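Local coordinates for protein monooxygenase (Agrobacterium tumefaciens, PDB 2I7G) that probably catalyses flavin-dependent oxidation of an as yet unidentified substrate with molecular oxygen, as a TIM-barrel member of the luciferase-like monooxygenase family, at residues S102-D107 / I129-G134; D107-V112 / A155-L160. One frame throughout, in Å; residues are numbered along the deposited sequence. Where two conformers were deposited one is given.

Interaction 1. Residues S102-D107 / I129-G134; sequences SVLSSD and IMAGRG
S102 meets segment 129-134 through both polar atoms of its backbone: S102 N donates to M130 O over 2.8 Å, nearly straight into the carbonyl, and S102 O takes the N-H of G132 at 3.1 Å. A131 CA also lies 3.4 Å from S102 O, a CA-H...O contact. Next along the chain, V103 CA points its hydrogen at G132 O, 3.4 Å away and close to linear (174°). V103 CG1 is anti to the backbone N (chi1 -177°), which turns this methyl to R133 O, 3.5 Å away; valine's second methyl, CG2, lies 3.9 Å from the same R133 O. L104 CB and A131 CB touch at 4.1 Å; a methyl is small enough to let the leucine sit close. The bridge prolongs the parallel pairing of barrel strands 96-99 and 127-131 beyond the first strand's end, and V103 then bends the chain in an inverse gamma turn. A water accepts from S105 N and donates to G132 O, linking the 3-10 turn to the same carbonyl. Further out, S102 OG is hydrogen-bonded to S99 OG, which also receives M130 N, while E70 holds V103 N and F116 of helix 109-122 packs on S102.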
ATOM      1  N   SER B 102      12.889   1.750  -3.290  1.00 22.44           N
ATOM      2  CA  SER B 102      12.475   0.801  -2.262  1.00 22.28           C
ATOM      3  C   SER B 102      13.778   0.398  -1.547  1.00 22.49           C
ATOM      4  O   SER B 102      14.709  -0.085  -2.194  1.00 22.61           O
ATOM      5  CB  SER B 102      11.854  -0.425  -2.919  1.00 22.45           C
ATOM      6  OG  SER B 102      10.541  -0.161  -3.393  1.00 24.01           O
ATOM      7  N   VAL B 103      13.873   0.609  -0.231  1.00 21.56           N
ATOM      8  CA  VAL B 103      15.079   0.174   0.512  1.00 21.52           C
ATOM      9  C   VAL B 103      14.861  -1.326   0.812  1.00 21.55           C
ATOM     10  O   VAL B 103      14.453  -1.750   1.915  1.00 21.27           O
ATOM     11  CB  VAL B 103      15.338   1.020   1.780  1.00 22.03           C
ATOM     12  CG1 VAL B 103      16.651   0.567   2.460  1.00 21.50           C
ATOM     13  CG2 VAL B 103      15.410   2.531   1.395  1.00 23.60           C
ATOM     14  N   LEU B 104      15.124  -2.122  -0.214  1.00 21.26           N
ATOM     15  CA  LEU B 104      14.742  -3.521  -0.184  1.00 22.34           C
ATOM     16  C   LEU B 104      15.412  -4.302   0.980  1.00 22.13           C
ATOM     17  O   LEU B 104      14.780  -5.203   1.572  1.00 23.37           O
ATOM     18  CB  LEU B 104      15.079  -4.152  -1.538  1.00 22.04           C
ATOM     19  CG  LEU B 104      14.690  -5.624  -1.665  1.00 23.31           C
ATOM     20  CD1 LEU B 104      13.145  -5.798  -1.488  1.00 25.18           C
ATOM     21  CD2 LEU B 104      15.166  -6.143  -3.052  1.00 24.97           C
ATOM     22  N   SER B 105      16.670  -3.971   1.278  0.50 22.12           N
ATOM     23  CA  SER B 105      17.429  -4.697   2.319  0.50 22.39           C
ATOM     24  C   SER B 105      16.696  -4.785   3.651  0.50 21.88           C
ATOM     25  O   SER B 105      16.833  -5.781   4.358  0.50 22.67           O
ATOM     26  CB  SER B 105      18.804  -4.076   2.552  0.50 22.08           C
ATOM     27  OG  SER B 105      19.618  -4.244   1.420  0.50 21.97           O
ATOM     28  N   SER B 106      15.918  -3.749   3.975  1.00 22.28           N
ATOM     29  CA  SER B 106      15.235  -3.674   5.270  1.00 23.21           C
ATOM     30  C   SER B 106      13.759  -4.052   5.197  1.00 23.87           C
ATOM     31  O   SER B 106      13.053  -3.907   6.178  1.00 24.59           O
ATOM     32  CB  SER B 106      15.453  -2.313   5.972  1.00 23.89           C
ATOM     33  OG  SER B 106      15.373  -1.271   5.033  1.00 28.42           O
ATOM     34  N   ASP B 107      13.333  -4.612   4.062  1.00 23.31           N
ATOM     35  CA  ASP B 107      11.905  -4.931   3.883  1.00 24.34           C
ATOM     36  C   ASP B 107      11.763  -6.437   3.626  1.00 24.14           C
ATOM     37  O   ASP B 107      12.762  -7.184   3.517  1.00 23.24           O
ATOM     38  CB  ASP B 107      11.286  -4.070   2.770  1.00 24.57           C
ATOM     39  CG  ASP B 107       9.732  -3.786   2.988  1.00 26.82           C
ATOM     40  OD1 ASP B 107       9.001  -4.556   3.709  1.00 25.59           O
ATOM     41  OD2 ASP B 107       9.252  -2.779   2.395  1.00 27.41           O
ATOM     42  N   ILE B 129       9.560  -1.538  -9.636  1.00 23.04           N
ATOM     43  CA  ILE B 129      10.291  -1.421  -8.367  1.00 23.36           C
ATOM     44  C   ILE B 129      11.705  -0.945  -8.701  1.00 23.50           C
ATOM     45  O   ILE B 129      12.346  -1.514  -9.597  1.00 23.98           O
ATOM     46  CB  ILE B 129      10.399  -2.805  -7.644  1.00 22.60           C
ATOM     47  CG1 ILE B 129       8.996  -3.322  -7.269  1.00 24.77           C
ATOM     48  CG2 ILE B 129      11.336  -2.654  -6.412  1.00 23.88           C
ATOM     49  CD1 ILE B 129       8.978  -4.862  -6.882  1.00 24.78           C
HETATM   50  N   MSE B 130      12.182   0.096  -8.007  1.00 22.89           N
HETATM   51  CA  MSE B 130      13.605   0.450  -8.095  1.00 24.48           C
HETATM   52  C   MSE B 130      14.210   0.223  -6.722  1.00 24.07           C
HETATM   53  O   MSE B 130      13.863   0.921  -5.750  1.00 24.87           O
HETATM   54  CB  MSE B 130      13.802   1.896  -8.571  1.00 23.40           C
HETATM   55  CG  MSE B 130      15.266   2.258  -8.657  1.00 23.68           C
HETATM   56 SE   MSE B 130      15.489   4.222  -8.877  0.65 29.96          SE
HETATM   57  CE  MSE B 130      14.026   4.646 -10.096  1.00 30.19           C
ATOM     58  N   ALA B 131      15.043  -0.809  -6.629  1.00 23.20           N
ATOM     59  CA  ALA B 131      15.591  -1.208  -5.332  1.00 23.33           C
ATOM     60  C   ALA B 131      16.970  -0.566  -5.143  1.00 24.32           C
ATOM     61  O   ALA B 131      17.805  -0.553  -6.067  1.00 23.67           O
ATOM     62  CB  ALA B 131      15.707  -2.692  -5.271  1.00 23.77           C
ATOM     63  N   GLY B 132      17.219  -0.058  -3.954  1.00 23.86           N
ATOM     64  CA  GLY B 132      18.533   0.484  -3.670  1.00 25.45           C
ATOM     65  C   GLY B 132      18.789   0.732  -2.203  1.00 25.49           C
ATOM     66  O   GLY B 132      17.946   0.461  -1.336  1.00 24.80           O
ATOM     67  N   ARG B 133      19.975   1.264  -1.947  1.00 25.50           N
ATOM     68  CA  ARG B 133      20.447   1.530  -0.590  1.00 26.56           C
ATOM     69  C   ARG B 133      19.645   2.651   0.093  1.00 25.75           C
ATOM     70  O   ARG B 133      19.329   2.560   1.283  1.00 24.47           O
ATOM     71  CB  ARG B 133      21.951   1.838  -0.669  1.00 26.78           C
ATOM     72  CG  ARG B 133      22.620   2.175   0.622  1.00 30.27           C
ATOM     73  CD  ARG B 133      24.125   2.420   0.346  1.00 28.77           C
ATOM     74  NE  ARG B 133      24.859   1.649   1.325  1.00 44.08           N
ATOM     75  CZ  ARG B 133      25.520   0.527   1.071  1.00 43.69           C
ATOM     76  NH1 ARG B 133      26.082  -0.101   2.073  1.00 49.58           N
ATOM     77  NH2 ARG B 133      25.636   0.055  -0.174  1.00 46.30           N
ATOM     78  N   GLY B 134      19.270   3.673  -0.676  1.00 25.86           N
ATOM     79  CA  GLY B 134      18.598   4.871  -0.147  1.00 27.97           C
ATOM     80  C   GLY B 134      19.234   5.276   1.179  1.00 27.55           C
ATOM     81  O   GLY B 134      20.469   5.300   1.314  1.00 27.81           O
TER
HETATM   82  O   HOH W   1      18.448  -1.778   0.183  1.00 21.26           O

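Interaction 2. Residues D107-V112 / A155-L160; sequences DDPVRV and AEKLDL
P109 and K157 cross at about a right angle: the puckered ring of the proline leads with its CG edge onto the root of the lysine chain, with P109 CG 3.5 Å from K157 CB and P109 CD 3.9 Å from K157 CG. K157 CG stands anti to the carbonyl carbon (chi1 -72°), and the chain beyond it is fully extended. This carries the amine past the ring to the turn before the helix, where K157 NZ donates to D107 O at 2.8 Å, tilted 31° from the carbonyl plane. Lysine suits the place because its methylenes can pack on proline while its end reaches backbone oxygens. One turn after K157, L160 brings CD2 to P109 CG at 3.8 Å and, more loosely, to V110 CG2. Proline fits the first turn of helix 109-122, where no N-H is needed for the helical pattern, and D108 is the N-cap: its OD1 accepts from V110 N at 2.9 Å, from above the carboxylate plane. The contact thus joins the start of helix 109-122 to the middle of helix 150-166, two helices on the outside of the barrel; I180 and H177 pack around L160. K157 NZ is shared further with S105 O and Y145 OH, and R111 forms a salt bridge with E70 of the second subunit. Three oxygen partners for one ammonium, in a buried setting, would probably offset the cost of desolvating its charge and fix the lysine's extended form, with apolar packing along its stem.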
ATOM      1  N   ASP B 107      13.333  -4.612   4.062  1.00 23.31           N
ATOM      2  CA  ASP B 107      11.905  -4.931   3.883  1.00 24.34           C
ATOM      3  C   ASP B 107      11.763  -6.437   3.626  1.00 24.14           C
ATOM      4  O   ASP B 107      12.762  -7.184   3.517  1.00 23.24           O
ATOM      5  CB  ASP B 107      11.286  -4.070   2.770  1.00 24.57           C
ATOM      6  CG  ASP B 107       9.732  -3.786   2.988  1.00 26.82           C
ATOM      7  OD1 ASP B 107       9.001  -4.556   3.709  1.00 25.59           O
ATOM      8  OD2 ASP B 107       9.252  -2.779   2.395  1.00 27.41           O
ATOM      9  N   ASP B 108      10.524  -6.902   3.551  1.00 23.56           N
ATOM     10  CA  ASP B 108      10.282  -8.305   3.222  1.00 24.11           C
ATOM     11  C   ASP B 108       9.958  -8.368   1.728  1.00 23.66           C
ATOM     12  O   ASP B 108       8.954  -7.786   1.319  1.00 23.20           O
ATOM     13  CB  ASP B 108       9.071  -8.814   4.016  1.00 24.20           C
ATOM     14  CG  ASP B 108       8.733 -10.298   3.701  1.00 28.08           C
ATOM     15  OD1 ASP B 108       9.286 -10.913   2.739  1.00 29.95           O
ATOM     16  OD2 ASP B 108       7.952 -10.875   4.475  1.00 32.83           O
ATOM     17  N   PRO B 109      10.810  -9.028   0.903  1.00 23.65           N
ATOM     18  CA  PRO B 109      10.559  -9.070  -0.547  1.00 24.17           C
ATOM     19  C   PRO B 109       9.183  -9.669  -0.920  1.00 22.89           C
ATOM     20  O   PRO B 109       8.634  -9.274  -1.945  1.00 21.57           O
ATOM     21  CB  PRO B 109      11.689  -9.933  -1.108  1.00 24.35           C
ATOM     22  CG  PRO B 109      12.717 -10.025  -0.029  1.00 26.96           C
ATOM     23  CD  PRO B 109      12.078  -9.688   1.281  1.00 23.96           C
ATOM     24  N   VAL B 110       8.672 -10.608  -0.120  1.00 21.13           N
ATOM     25  CA  VAL B 110       7.317 -11.115  -0.359  1.00 20.66           C
ATOM     26  C   VAL B 110       6.285  -9.970  -0.285  1.00 20.10           C
ATOM     27  O   VAL B 110       5.463  -9.809  -1.188  1.00 21.20           O
ATOM     28  CB  VAL B 110       6.937 -12.299   0.562  1.00 21.00           C
ATOM     29  CG1 VAL B 110       5.517 -12.727   0.241  1.00 22.77           C
ATOM     30  CG2 VAL B 110       7.944 -13.482   0.348  1.00 22.43           C
ATOM     31  N   ARG B 111       6.341  -9.180   0.783  1.00 20.41           N
ATOM     32  CA  ARG B 111       5.426  -8.035   0.902  1.00 20.87           C
ATOM     33  C   ARG B 111       5.622  -7.015  -0.207  1.00 20.47           C
ATOM     34  O   ARG B 111       4.641  -6.513  -0.751  1.00 20.79           O
ATOM     35  CB  ARG B 111       5.561  -7.310   2.260  1.00 20.45           C
ATOM     36  CG  ARG B 111       5.356  -8.213   3.457  1.00 20.15           C
ATOM     37  CD  ARG B 111       3.872  -8.628   3.572  1.00 20.52           C
ATOM     38  NE  ARG B 111       3.672  -9.284   4.883  1.00 19.24           N
ATOM     39  CZ  ARG B 111       2.511  -9.742   5.317  1.00 22.78           C
ATOM     40  NH1 ARG B 111       1.420  -9.622   4.575  1.00 20.26           N
ATOM     41  NH2 ARG B 111       2.434 -10.328   6.514  1.00 19.60           N
ATOM     42  N   VAL B 112       6.882  -6.695  -0.517  1.00 21.23           N
ATOM     43  CA  VAL B 112       7.178  -5.725  -1.561  1.00 20.86           C
ATOM     44  C   VAL B 112       6.562  -6.234  -2.869  1.00 19.93           C
ATOM     45  O   VAL B 112       5.855  -5.494  -3.561  1.00 20.68           O
ATOM     46  CB  VAL B 112       8.702  -5.507  -1.676  1.00 21.19           C
ATOM     47  CG1 VAL B 112       9.013  -4.706  -2.970  1.00 23.15           C
ATOM     48  CG2 VAL B 112       9.186  -4.762  -0.365  1.00 21.50           C
ATOM     49  N   ALA B 155      21.647  -8.714  -1.327  1.00 22.78           N
ATOM     50  CA  ALA B 155      21.853  -9.812  -2.268  1.00 22.07           C
ATOM     51  C   ALA B 155      20.746 -10.866  -2.144  1.00 22.68           C
ATOM     52  O   ALA B 155      20.150 -11.270  -3.144  1.00 22.38           O
ATOM     53  CB  ALA B 155      23.196 -10.449  -2.040  1.00 23.03           C
ATOM     54  N   GLU B 156      20.468 -11.291  -0.919  1.00 21.77           N
ATOM     55  CA  GLU B 156      19.502 -12.385  -0.710  1.00 22.21           C
ATOM     56  C   GLU B 156      18.100 -11.889  -1.046  1.00 22.90           C
ATOM     57  O   GLU B 156      17.319 -12.574  -1.685  1.00 22.35           O
ATOM     58  CB  GLU B 156      19.539 -12.887   0.731  1.00 22.93           C
ATOM     59  CG  GLU B 156      20.789 -13.715   1.028  1.00 25.22           C
ATOM     60  CD  GLU B 156      20.686 -14.506   2.318  1.00 29.30           C
ATOM     61  OE1 GLU B 156      19.600 -14.498   2.939  1.00 30.03           O
ATOM     62  OE2 GLU B 156      21.705 -15.136   2.712  1.00 30.52           O
ATOM     63  N   LYS B 157      17.781 -10.675  -0.615  1.00 21.80           N
ATOM     64  CA  LYS B 157      16.398 -10.192  -0.801  1.00 22.30           C
ATOM     65  C   LYS B 157      16.100  -9.856  -2.257  1.00 22.38           C
ATOM     66  O   LYS B 157      14.990 -10.068  -2.753  1.00 21.94           O
ATOM     67  CB  LYS B 157      16.088  -9.032   0.140  1.00 21.82           C
ATOM     68  CG  LYS B 157      15.945  -9.530   1.573  1.00 22.67           C
ATOM     69  CD  LYS B 157      15.805  -8.344   2.583  1.00 22.26           C
ATOM     70  CE  LYS B 157      15.427  -8.876   3.950  1.00 23.82           C
ATOM     71  NZ  LYS B 157      15.099  -7.777   4.905  1.00 21.31           N
ATOM     72  N   LEU B 158      17.118  -9.370  -2.951  1.00 23.15           N
ATOM     73  CA  LEU B 158      17.002  -9.149  -4.384  1.00 22.75           C
ATOM     74  C   LEU B 158      16.831 -10.517  -5.026  1.00 23.24           C
ATOM     75  O   LEU B 158      15.962 -10.651  -5.914  1.00 20.17           O
ATOM     76  CB  LEU B 158      18.227  -8.403  -4.944  1.00 23.03           C
ATOM     77  CG  LEU B 158      18.231  -8.185  -6.455  1.00 22.69           C
ATOM     78  CD1 LEU B 158      16.967  -7.442  -6.926  1.00 23.49           C
ATOM     79  CD2 LEU B 158      19.449  -7.385  -6.875  1.00 23.87           C
ATOM     80  N   ASP B 159      17.668 -11.537  -4.628  1.00 21.81           N
ATOM     81  CA  ASP B 159      17.532 -12.882  -5.190  1.00 22.80           C
ATOM     82  C   ASP B 159      16.095 -13.413  -4.957  1.00 23.18           C
ATOM     83  O   ASP B 159      15.428 -13.897  -5.890  1.00 22.02           O
ATOM     84  CB  ASP B 159      18.542 -13.837  -4.548  1.00 21.90           C
ATOM     85  CG  ASP B 159      18.537 -15.197  -5.190  1.00 27.07           C
ATOM     86  OD1 ASP B 159      18.939 -15.295  -6.370  1.00 30.70           O
ATOM     87  OD2 ASP B 159      18.186 -16.180  -4.494  1.00 28.21           O
ATOM     88  N   LEU B 160      15.588 -13.270  -3.721  1.00 23.63           N
ATOM     89  CA  LEU B 160      14.150 -13.643  -3.499  1.00 24.04           C
ATOM     90  C   LEU B 160      13.137 -12.868  -4.387  1.00 23.00           C
ATOM     91  O   LEU B 160      12.269 -13.458  -5.050  1.00 23.43           O
ATOM     92  CB  LEU B 160      13.802 -13.578  -2.040  1.00 23.49           C
ATOM     93  CG  LEU B 160      12.348 -13.869  -1.673  1.00 23.44           C
ATOM     94  CD1 LEU B 160      11.904 -15.238  -2.229  1.00 21.83           C
ATOM     95  CD2 LEU B 160      12.305 -13.799  -0.139  1.00 22.59           C
TER

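How the interactions relate
Along the chain, strand 96-99 runs into the loop 102-107, which belongs to interaction 1, and D107 passes directly into interaction 2 as the lead-in to helix 109-122. Interaction 1 closes first, when the chain comes back along strand 127-131; interaction 2 closes later, on helix 150-166. The segments alternate along the chain (102-107, 107-112, 129-134, 155-160, with D107 shared), so the closures cross rather than nest. Interaction 1 ties the loop after strand 96-99 to the C-terminal end of the neighbouring strand 127-131, and interaction 2 ties helix to helix outside the barrel. They touch directly: L104 CD2 packs 3.8 Å from L158 CA, and I129 CD1 packs on V112 CG1. Both also reach the second subunit.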